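Local coordinates for protein SMG-7 (Caenorhabditis elegans, PDB 3ZHE) that pairs with SMG-5 in a heterodimer whose two 14-3-3-like domains have an unusual arrangement required for efficient nonsense-mediated mRNA decay, at residues G137-R141 and Q169-I173; L230-H234 and P262-V266; L246-E251 and T286-A291; L295-L299 and L315-L319. One frame throughout, in Å; residues are numbered along the deposited sequence.

Interaction 1 (G137-R141 and Q169-I173); sequences GDLMR and QLGLI
Arg141 and Asp138 meet Gln169, Leu172 and Ile173 in a mixed polar and apolar contact between helix 122-142 and helix 164-176, which here run in nearly the same direction: the axes of 137-141 and 169-173 come within 11.5 Å at 24°. At that separation the ends of the side chains make the contact, and Arg141 does most of the work. Its chain heads across the gap from a chi1 of -159°; CG and CD slide antiparallel past Ile173, each 3.9 Å from Ile173 CD1. A bend at chi3 then turns the guanidinium back toward Asp138, and Leu172 CD1 lies over the centre of one of its faces, 4.1 Å above the plane. Arg141 NH1 forms a salt bridge with Asp138 OD1 at 3.0 Å, although the hydrogen bond within it is weak (122° at the hydrogen). Gln169 NE2 also lies close to Asp138 OD1, but the angle is too poor for a bond. The three polar groups share Tyr153 instead: its hydroxyl bonds to Asp138 OD1, Arg141 NH1 and Gln169 NE2 alike, while Asp138 OD2 pairs with Arg135. Tyr153 belongs to helix 146-159, which lies between the two in sequence and packs against both. Two roughly parallel helices with the intervening one packed against both are characteristic of a tetratricopeptide (TPR) array, consistent with the repeat predicted at 130-163.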
loop_
_atom_site.group_PDB
_atom_site.type_symbol
_atom_site.label_atom_id
_atom_site.label_comp_id
_atom_site.label_asym_id
_atom_site.label_seq_id
_atom_site.Cartn_x
_atom_site.Cartn_y
_atom_site.Cartn_z
ATOM N N GLY B 137 10.137 -1.243 -9.718
ATOM C CA GLY B 137 9.930 -0.801 -11.085
ATOM C C GLY B 137 10.886 -1.490 -12.040
ATOM O O GLY B 137 10.478 -1.985 -13.097
ATOM N N ASP B 138 12.164 -1.523 -11.663
ATOM C CA ASP B 138 13.175 -2.232 -12.446
ATOM C C ASP B 138 12.794 -3.696 -12.642
ATOM O O ASP B 138 12.887 -4.232 -13.749
ATOM C CB ASP B 138 14.550 -2.146 -11.775
ATOM C CG ASP B 138 15.236 -0.815 -12.012
ATOM O OD1 ASP B 138 14.933 -0.163 -13.032
ATOM O OD2 ASP B 138 16.084 -0.421 -11.183
ATOM N N LEU B 139 12.365 -4.333 -11.556
ATOM C CA LEU B 139 11.983 -5.739 -11.594
ATOM C C LEU B 139 10.806 -5.978 -12.529
ATOM O O LEU B 139 10.790 -6.955 -13.278
ATOM C CB LEU B 139 11.654 -6.246 -10.190
ATOM C CG LEU B 139 12.834 -6.329 -9.222
ATOM C CD1 LEU B 139 12.389 -6.893 -7.884
ATOM C CD2 LEU B 139 13.956 -7.169 -9.815
ATOM N N MET B 140 9.823 -5.083 -12.486
ATOM C CA MET B 140 8.681 -5.187 -13.385
ATOM C C MET B 140 9.105 -4.976 -14.835
ATOM O O MET B 140 8.528 -5.567 -15.747
ATOM C CB MET B 140 7.581 -4.194 -13.003
ATOM C CG MET B 140 6.949 -4.457 -11.646
ATOM S SD MET B 140 6.456 -6.176 -11.412
ATOM C CE MET B 140 5.182 -6.346 -12.657
ATOM N N ARG B 141 10.119 -4.140 -15.046
ATOM C CA ARG B 141 10.611 -3.892 -16.398
ATOM C C ARG B 141 11.327 -5.119 -16.950
ATOM O O ARG B 141 11.191 -5.447 -18.130
ATOM C CB ARG B 141 11.541 -2.677 -16.438
ATOM C CG ARG B 141 11.679 -2.075 -17.830
ATOM C CD ARG B 141 12.707 -0.957 -17.878
ATOM N NE ARG B 141 14.067 -1.464 -18.039
ATOM C CZ ARG B 141 14.977 -1.488 -17.071
ATOM N NH1 ARG B 141 14.676 -1.027 -15.865
ATOM N NH2 ARG B 141 16.189 -1.968 -17.310
ATOM N N GLN B 169 15.159 5.837 -15.604
ATOM C CA GLN B 169 14.334 4.650 -15.810
ATOM C C GLN B 169 13.041 5.006 -16.541
ATOM O O GLN B 169 12.603 4.282 -17.442
ATOM C CB GLN B 169 14.011 3.979 -14.472
ATOM C CG GLN B 169 15.227 3.646 -13.620
ATOM C CD GLN B 169 16.187 2.693 -14.299
ATOM O OE1 GLN B 169 17.401 2.883 -14.255
ATOM N NE2 GLN B 169 15.646 1.653 -14.924
ATOM N N LEU B 170 12.436 6.123 -16.144
ATOM C CA LEU B 170 11.263 6.656 -16.830
ATOM C C LEU B 170 11.588 6.896 -18.302
ATOM O O LEU B 170 10.771 6.624 -19.189
ATOM C CB LEU B 170 10.801 7.957 -16.165
ATOM C CG LEU B 170 10.090 7.836 -14.813
ATOM C CD1 LEU B 170 10.113 9.161 -14.062
ATOM C CD2 LEU B 170 8.659 7.364 -15.011
ATOM N N GLY B 171 12.794 7.396 -18.551
ATOM C CA GLY B 171 13.279 7.584 -19.906
ATOM C C GLY B 171 13.342 6.277 -20.667
ATOM O O GLY B 171 12.959 6.209 -21.836
ATOM N N LEU B 172 13.828 5.234 -19.997
ATOM C CA LEU B 172 13.905 3.905 -20.595
ATOM C C LEU B 172 12.517 3.406 -20.986
ATOM O O LEU B 172 12.320 2.887 -22.088
ATOM C CB LEU B 172 14.574 2.918 -19.633
ATOM C CG LEU B 172 16.026 3.204 -19.244
ATOM C CD1 LEU B 172 16.537 2.170 -18.251
ATOM C CD2 LEU B 172 16.907 3.237 -20.481
ATOM N N ILE B 173 11.557 3.570 -20.079
ATOM C CA ILE B 173 10.174 3.184 -20.346
ATOM C C ILE B 173 9.612 3.928 -21.557
ATOM O O ILE B 173 8.969 3.328 -22.421
ATOM C CB ILE B 173 9.270 3.430 -19.120
ATOM C CG1 ILE B 173 9.604 2.433 -18.011
ATOM C CG2 ILE B 173 7.801 3.309 -19.494
ATOM C CD1 ILE B 173 9.314 0.993 -18.375
#

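Interaction 2 (L230-H234 and P262-V266); sequences LGRIH and PLMSV
Leu230 and Val266 are central to a parallel pairing of alternate helices, as in an alpha-solenoid: helix 222-234 and helix 257-270 lie side by side, with helix 243-253 between them in sequence. The short segments diverge by only 10°, and their axes are 10.9 Å apart, a distance filled here by leucine, isoleucine and valine side chains. Leu230 reaches across with CG trans to its own amide nitrogen (chi1 178°), and its two methyls divide the opposing surface. CD1 enters between two residues one turn apart, lying 3.7 Å from Val266 CG2 and 3.8 Å from Leu263 CD1. CD2 turns instead to Pro262, where CB of the ring is 4.1 Å away and the two side chains cross at about a right angle. The proline suits this place because its ring offers a compact apolar surface, and its nitrogen, having no hydrogen to give, coincides with a kink in the helix. One turn after Leu230, Ile233 CG2 packs on Val266 CG1 at 3.9 Å, so each methyl of the valine has its own neighbour. Beyond the pair, Ile233 continues onto Val284 of helix 277-304, and Pro262 onto Val184 and Thr188 of helix 180-191. At the margin the His234 ring, which also meets Phe208, turns its edge to the valine, with Val266 CG2 near the ring plane and 4.3 Å from His234 ND1.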
loop_
_atom_site.group_PDB
_atom_site.type_symbol
_atom_site.label_atom_id
_atom_site.label_comp_id
_atom_site.label_asym_id
_atom_site.label_seq_id
_atom_site.Cartn_x
_atom_site.Cartn_y
_atom_site.Cartn_z
ATOM N N LEU B 230 17.231 19.643 -32.542
ATOM C CA LEU B 230 17.988 19.615 -31.296
ATOM C C LEU B 230 19.241 18.769 -31.481
ATOM O O LEU B 230 20.322 19.111 -30.992
ATOM C CB LEU B 230 17.137 19.039 -30.163
ATOM C CG LEU B 230 17.828 18.921 -28.803
ATOM C CD1 LEU B 230 18.116 20.300 -28.237
ATOM C CD2 LEU B 230 16.994 18.095 -27.831
ATOM N N GLY B 231 19.080 17.661 -32.202
ATOM C CA GLY B 231 20.186 16.783 -32.523
ATOM C C GLY B 231 21.236 17.476 -33.368
ATOM O O GLY B 231 22.432 17.285 -33.159
ATOM N N ARG B 232 20.791 18.286 -34.324
ATOM C CA ARG B 232 21.718 19.036 -35.166
ATOM C C ARG B 232 22.398 20.161 -34.392
ATOM O O ARG B 232 23.499 20.585 -34.741
ATOM C CB ARG B 232 21.017 19.594 -36.407
ATOM C CG ARG B 232 20.689 18.548 -37.454
ATOM C CD ARG B 232 20.505 19.181 -38.822
ATOM N NE ARG B 232 20.119 18.200 -39.831
ATOM C CZ ARG B 232 19.969 18.475 -41.123
ATOM N NH1 ARG B 232 20.176 19.707 -41.569
ATOM N NH2 ARG B 232 19.614 17.519 -41.970
ATOM N N ILE B 233 21.737 20.646 -33.346
ATOM C CA ILE B 233 22.340 21.642 -32.468
ATOM C C ILE B 233 23.452 21.003 -31.644
ATOM O O ILE B 233 24.542 21.563 -31.503
ATOM C CB ILE B 233 21.302 22.271 -31.515
ATOM C CG1 ILE B 233 20.269 23.082 -32.297
ATOM C CG2 ILE B 233 21.984 23.166 -30.498
ATOM C CD1 ILE B 233 19.199 23.696 -31.424
ATOM N N HIS B 234 23.167 19.816 -31.114
ATOM C CA HIS B 234 24.108 19.100 -30.256
ATOM C C HIS B 234 25.407 18.732 -30.972
ATOM O O HIS B 234 26.495 18.894 -30.419
ATOM C CB HIS B 234 23.454 17.833 -29.703
ATOM C CG HIS B 234 24.252 17.162 -28.627
ATOM N ND1 HIS B 234 23.996 17.351 -27.286
ATOM C CD2 HIS B 234 25.300 16.307 -28.694
ATOM C CE1 HIS B 234 24.850 16.638 -26.574
ATOM N NE2 HIS B 234 25.653 15.997 -27.403
ATOM N N PRO B 262 15.028 20.022 -22.274
ATOM C CA PRO B 262 16.189 19.493 -23.000
ATOM C C PRO B 262 16.997 20.594 -23.683
ATOM O O PRO B 262 18.205 20.443 -23.867
ATOM C CB PRO B 262 15.556 18.583 -24.058
ATOM C CG PRO B 262 14.225 18.227 -23.507
ATOM C CD PRO B 262 13.768 19.448 -22.783
ATOM N N LEU B 263 16.334 21.685 -24.053
ATOM C CA LEU B 263 17.005 22.795 -24.720
ATOM C C LEU B 263 17.950 23.516 -23.761
ATOM O O LEU B 263 19.035 23.943 -24.156
ATOM C CB LEU B 263 15.985 23.771 -25.311
ATOM C CG LEU B 263 16.509 24.727 -26.387
ATOM C CD1 LEU B 263 17.127 23.947 -27.537
ATOM C CD2 LEU B 263 15.396 25.637 -26.891
ATOM N N MET B 264 17.535 23.642 -22.503
ATOM C CA MET B 264 18.374 24.248 -21.470
ATOM C C MET B 264 19.679 23.484 -21.301
ATOM O O MET B 264 20.757 24.078 -21.256
ATOM C CB MET B 264 17.645 24.280 -20.126
ATOM C CG MET B 264 16.461 25.221 -20.065
ATOM S SD MET B 264 15.827 25.424 -18.388
ATOM C CE MET B 264 17.306 25.948 -17.522
ATOM N N SER B 265 19.566 22.164 -21.197
ATOM C CA SER B 265 20.717 21.293 -20.986
ATOM C C SER B 265 21.731 21.422 -22.113
ATOM O O SER B 265 22.923 21.609 -21.869
ATOM C CB SER B 265 20.260 19.838 -20.866
ATOM O OG SER B 265 21.357 18.970 -20.644
ATOM N N VAL B 266 21.249 21.319 -23.348
ATOM C CA VAL B 266 22.106 21.453 -24.518
ATOM C C VAL B 266 22.721 22.850 -24.573
ATOM O O VAL B 266 23.879 23.015 -24.957
ATOM C CB VAL B 266 21.329 21.149 -25.816
ATOM C CG1 VAL B 266 22.209 21.363 -27.039
ATOM C CG2 VAL B 266 20.796 19.723 -25.786
#

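Interaction 3 (L246-E251 and T286-A291); sequences LQKIGE and TIWCTA
Gly250 and Ile287 bring their CA atoms within 4.3 Å of each other where helix 243-253 crosses helix 277-304, the axes of 246-251 and 286-291 passing only 7.4 Å apart at -48°. Gly250 suits the crossing point because its lack of a side chain lets the backbones come together: its CA rests near the carbonyl of Ile287, and its O receives a CA-H...O contact from Ala291 CA at 3.4 Å. Thr290 fills the adjoining groove. A chi1 of -66° sets its OG1 beside the backbone N and sends CG2 into helix 243-253, 3.3 Å from Gln247 O and 3.5 Å from Glu251 N. The same rotation places the hydroxyl against its own helix, where Thr290 OG1 donates to Thr286 O at 3.1 Å from 41° above the carbonyl plane; that oxygen therefore accepts both the hydroxyl and the amide of Thr290. The crossing resembles ridges-into-grooves packing, brought close at Gly250, and it joins two helices of the alpha-helical domain. On one side of it, Leu246 straddles two neighbours at about right angles: CD1 approaches Thr286 CB at 3.8 Å, while CD2 approaches Ile287 CG1 at 3.7 Å. Ile287 CD1 goes on to Ile249 CG2, and Ile249 in turn packs on Leu225, Tyr226 and Cys229 of helix 222-234. Farther out, the bent chain of Gln247 crosses Thr290 without forming a hydrogen bond.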
loop_
_atom_site.group_PDB
_atom_site.type_symbol
_atom_site.label_atom_id
_atom_site.label_comp_id
_atom_site.label_asym_id
_atom_site.label_seq_id
_atom_site.Cartn_x
_atom_site.Cartn_y
_atom_site.Cartn_z
ATOM N N LEU B 246 12.915 26.520 -37.345
ATOM C CA LEU B 246 13.157 27.039 -36.003
ATOM C C LEU B 246 11.966 27.836 -35.489
ATOM O O LEU B 246 11.631 27.770 -34.305
ATOM C CB LEU B 246 14.404 27.919 -35.975
ATOM C CG LEU B 246 15.755 27.267 -36.258
ATOM C CD1 LEU B 246 16.857 28.289 -36.067
ATOM C CD2 LEU B 246 15.980 26.047 -35.377
ATOM N N GLN B 247 11.340 28.600 -36.381
ATOM C CA GLN B 247 10.155 29.372 -36.021
ATOM C C GLN B 247 9.039 28.464 -35.520
ATOM O O GLN B 247 8.548 28.630 -34.399
ATOM C CB GLN B 247 9.665 30.198 -37.213
ATOM C CG GLN B 247 10.277 31.583 -37.303
ATOM C CD GLN B 247 9.763 32.514 -36.224
ATOM O OE1 GLN B 247 8.692 32.293 -35.657
ATOM N NE2 GLN B 247 10.524 33.559 -35.932
ATOM N N LYS B 248 8.649 27.502 -36.353
ATOM C CA LYS B 248 7.585 26.567 -35.999
ATOM C C LYS B 248 7.913 25.817 -34.708
ATOM O O LYS B 248 7.058 25.651 -33.830
ATOM C CB LYS B 248 7.350 25.575 -37.138
ATOM N N ILE B 249 9.165 25.383 -34.599
ATOM C CA ILE B 249 9.632 24.649 -33.428
ATOM C C ILE B 249 9.510 25.467 -32.151
ATOM O O ILE B 249 9.054 24.961 -31.133
ATOM C CB ILE B 249 11.083 24.164 -33.607
ATOM C CG1 ILE B 249 11.119 22.972 -34.557
ATOM C CG2 ILE B 249 11.700 23.771 -32.270
ATOM C CD1 ILE B 249 12.476 22.346 -34.679
ATOM N N GLY B 250 9.918 26.731 -32.208
ATOM C CA GLY B 250 9.775 27.621 -31.072
ATOM C C GLY B 250 8.315 27.815 -30.711
ATOM O O GLY B 250 7.937 27.766 -29.532
ATOM N N GLU B 251 7.490 28.022 -31.738
ATOM C CA GLU B 251 6.052 28.194 -31.559
ATOM C C GLU B 251 5.435 27.009 -30.819
ATOM O O GLU B 251 4.552 27.185 -29.980
ATOM C CB GLU B 251 5.352 28.387 -32.911
ATOM C CG GLU B 251 5.705 29.676 -33.635
ATOM C CD GLU B 251 5.046 29.776 -34.999
ATOM O OE1 GLU B 251 3.919 29.262 -35.159
ATOM O OE2 GLU B 251 5.662 30.362 -35.914
ATOM N N THR B 286 17.213 31.587 -31.442
ATOM C CA THR B 286 16.037 31.729 -32.297
ATOM C C THR B 286 14.839 30.988 -31.709
ATOM O O THR B 286 13.778 31.589 -31.463
ATOM C CB THR B 286 16.307 31.205 -33.722
ATOM O OG1 THR B 286 17.423 31.901 -34.286
ATOM C CG2 THR B 286 15.088 31.411 -34.612
ATOM N N ILE B 287 15.016 29.688 -31.473
ATOM C CA ILE B 287 13.935 28.872 -30.909
ATOM C C ILE B 287 13.410 29.446 -29.591
ATOM O O ILE B 287 12.202 29.663 -29.418
ATOM C CB ILE B 287 14.387 27.419 -30.666
ATOM C CG1 ILE B 287 14.787 26.757 -31.985
ATOM C CG2 ILE B 287 13.286 26.622 -29.979
ATOM C CD1 ILE B 287 15.206 25.311 -31.835
ATOM N N TRP B 288 14.343 29.694 -28.678
ATOM C CA TRP B 288 14.057 30.225 -27.350
ATOM C C TRP B 288 13.236 31.508 -27.408
ATOM O O TRP B 288 12.206 31.623 -26.745
ATOM C CB TRP B 288 15.373 30.495 -26.623
ATOM C CG TRP B 288 15.255 30.581 -25.143
ATOM C CD1 TRP B 288 15.008 31.700 -24.405
ATOM C CD2 TRP B 288 15.397 29.505 -24.210
ATOM N NE1 TRP B 288 14.981 31.386 -23.068
ATOM C CE2 TRP B 288 15.218 30.044 -22.923
ATOM C CE3 TRP B 288 15.655 28.137 -24.341
ATOM C CZ2 TRP B 288 15.289 29.263 -21.773
ATOM C CZ3 TRP B 288 15.723 27.364 -23.197
ATOM C CH2 TRP B 288 15.539 27.930 -21.930
ATOM N N CYS B 289 13.696 32.468 -28.205
ATOM C CA CYS B 289 13.009 33.751 -28.326
ATOM C C CYS B 289 11.620 33.614 -28.941
ATOM O O CYS B 289 10.672 34.265 -28.488
ATOM C CB CYS B 289 13.852 34.751 -29.121
ATOM S SG CYS B 289 15.220 35.471 -28.187
ATOM N N THR B 290 11.497 32.776 -29.968
ATOM C CA THR B 290 10.188 32.519 -30.567
ATOM C C THR B 290 9.208 32.001 -29.512
ATOM O O THR B 290 8.082 32.511 -29.372
ATOM C CB THR B 290 10.279 31.510 -31.727
ATOM O OG1 THR B 290 11.028 32.086 -32.806
ATOM C CG2 THR B 290 8.891 31.139 -32.225
ATOM N N ALA B 291 9.657 30.999 -28.760
ATOM C CA ALA B 291 8.865 30.431 -27.673
ATOM C C ALA B 291 8.474 31.493 -26.645
ATOM O O ALA B 291 7.329 31.536 -26.190
ATOM C CB ALA B 291 9.623 29.296 -27.005
#

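Interaction 4 (L295-L299 and L315-L319); sequences LLKTL and LLHIL
Leu295 packs into the surface of the opposing helix between Leu315 and Leu319. Swung away from its own backbone N (chi1 -176°), it slides antiparallel past Leu315, and its CD1 comes 3.6 Å from Leu315 CG. Its other methyl, CD2, settles against the backbone at Leu319 N and also reaches Ile318 CG2 at 3.9 Å. One turn on, Leu299 straddles a second site: CD2 touches both Leu315 CD2 and Leu316 CD2, and CD1 lies 3.9 Å from Leu319 CD2. The side chains of Leu296 and Leu319 cross at about a right angle, their CD1 atoms 3.8 Å apart. Thr298 CG2 lies 4.1 Å from Leu315 CD2, while Thr298 OG1 is bonded to Ser294 O one turn back. These side chains are brought together by a helical hairpin of helix 277-304 and the following helix 313-322, in which segments 295-299 and 315-319 run roughly antiparallel at 147°, with axes 10.8 Å apart. Helix 337-348 covers Leu296 and Leu299, while Tyr292 and Tyr302, before and after 295-299 on the same helix, touch Leu319 and Leu315. With no hydrogen bond or salt bridge across it, the contact probably owes its stability mainly to the burial of leucine methyls and the fit of their branches, forces that impose little directional demand.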
loop_
_atom_site.group_PDB
_atom_site.type_symbol
_atom_site.label_atom_id
_atom_site.label_comp_id
_atom_site.label_asym_id
_atom_site.label_seq_id
_atom_site.Cartn_x
_atom_site.Cartn_y
_atom_site.Cartn_z
ATOM N N LEU B 295 4.565 32.408 -25.914
ATOM C CA LEU B 295 4.099 32.178 -24.549
ATOM C C LEU B 295 3.629 33.472 -23.893
ATOM O O LEU B 295 2.586 33.502 -23.236
ATOM C CB LEU B 295 5.200 31.531 -23.707
ATOM C CG LEU B 295 4.813 31.144 -22.279
ATOM C CD1 LEU B 295 3.684 30.131 -22.298
ATOM C CD2 LEU B 295 6.013 30.593 -21.531
ATOM N N LEU B 296 4.406 34.538 -24.076
ATOM C CA LEU B 296 4.028 35.853 -23.570
ATOM C C LEU B 296 2.652 36.253 -24.089
ATOM O O LEU B 296 1.784 36.663 -23.315
ATOM C CB LEU B 296 5.068 36.898 -23.975
ATOM C CG LEU B 296 5.795 37.632 -22.847
ATOM C CD1 LEU B 296 6.090 36.698 -21.683
ATOM C CD2 LEU B 296 7.081 38.243 -23.376
ATOM N N LYS B 297 2.453 36.115 -25.398
ATOM C CA LYS B 297 1.170 36.451 -26.011
ATOM C C LYS B 297 0.025 35.629 -25.424
ATOM O O LYS B 297 -1.032 36.172 -25.093
ATOM C CB LYS B 297 1.229 36.260 -27.528
ATOM N N THR B 298 0.242 34.322 -25.295
ATOM C CA THR B 298 -0.786 33.429 -24.771
ATOM C C THR B 298 -1.183 33.788 -23.338
ATOM O O THR B 298 -2.371 33.926 -23.030
ATOM C CB THR B 298 -0.336 31.959 -24.833
ATOM O OG1 THR B 298 -0.105 31.592 -26.198
ATOM C CG2 THR B 298 -1.396 31.047 -24.239
ATOM N N LEU B 299 -0.187 33.944 -22.471
ATOM C CA LEU B 299 -0.425 34.357 -21.090
ATOM C C LEU B 299 -1.158 35.698 -21.028
ATOM O O LEU B 299 -2.069 35.885 -20.217
ATOM C CB LEU B 299 0.898 34.439 -20.323
ATOM C CG LEU B 299 1.643 33.121 -20.094
ATOM C CD1 LEU B 299 3.064 33.382 -19.616
ATOM C CD2 LEU B 299 0.893 32.248 -19.099
ATOM N N LEU B 315 2.035 26.664 -17.228
ATOM C CA LEU B 315 2.362 27.668 -18.233
ATOM C C LEU B 315 3.222 28.778 -17.634
ATOM O O LEU B 315 4.052 29.372 -18.321
ATOM C CB LEU B 315 1.085 28.243 -18.849
ATOM C CG LEU B 315 1.127 28.451 -20.363
ATOM C CD1 LEU B 315 1.515 27.159 -21.069
ATOM C CD2 LEU B 315 -0.210 28.965 -20.876
ATOM N N LEU B 316 3.022 29.049 -16.347
ATOM C CA LEU B 316 3.854 30.014 -15.640
ATOM C C LEU B 316 5.235 29.433 -15.361
ATOM O O LEU B 316 6.224 30.162 -15.302
ATOM C CB LEU B 316 3.196 30.461 -14.331
ATOM C CG LEU B 316 1.960 31.359 -14.434
ATOM C CD1 LEU B 316 1.604 31.934 -13.071
ATOM C CD2 LEU B 316 2.158 32.468 -15.460
ATOM N N HIS B 317 5.299 28.116 -15.191
ATOM C CA HIS B 317 6.567 27.448 -14.913
ATOM C C HIS B 317 7.461 27.353 -16.145
ATOM O O HIS B 317 8.685 27.419 -16.034
ATOM C CB HIS B 317 6.336 26.065 -14.305
ATOM C CG HIS B 317 6.345 26.062 -12.808
ATOM N ND1 HIS B 317 7.495 26.251 -12.073
ATOM C CD2 HIS B 317 5.346 25.899 -11.909
ATOM C CE1 HIS B 317 7.205 26.202 -10.786
ATOM N NE2 HIS B 317 5.908 25.991 -10.658
ATOM N N ILE B 318 6.851 27.194 -17.314
ATOM C CA ILE B 318 7.604 27.199 -18.564
ATOM C C ILE B 318 8.218 28.580 -18.780
ATOM O O ILE B 318 9.348 28.710 -19.256
ATOM C CB ILE B 318 6.720 26.805 -19.767
ATOM C CG1 ILE B 318 6.255 25.353 -19.628
ATOM C CG2 ILE B 318 7.474 26.991 -21.075
ATOM C CD1 ILE B 318 5.533 24.821 -20.843
ATOM N N LEU B 319 7.464 29.608 -18.401
ATOM C CA LEU B 319 7.932 30.986 -18.482
ATOM C C LEU B 319 9.148 31.215 -17.594
ATOM O O LEU B 319 10.133 31.819 -18.020
ATOM C CB LEU B 319 6.814 31.948 -18.082
ATOM C CG LEU B 319 7.188 33.431 -18.062
ATOM C CD1 LEU B 319 7.403 33.948 -19.476
ATOM C CD2 LEU B 319 6.129 34.247 -17.336
#

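In the fold
Along the chain, interaction 1 comes first and stands apart, its centre 24 Å from that of interaction 2 and about 33 and 32 Å from those of interactions 3 and 4. The other three form a continuous region. Interactions 2 and 3 alternate in sequence, with centres 13 Å apart, and they touch where Leu263 packs on Ile287 and Trp288, and Met264 on Trp288. Interactions 3 and 4 follow one another along helix 277-304, their centres 14 Å apart, so this long helix carries one contact to the next. In interaction 1, 137-141 lies in the predicted TPR repeat and 169-173 on a helix that follows it; the others bind together the alpha-helical part of SMG-7.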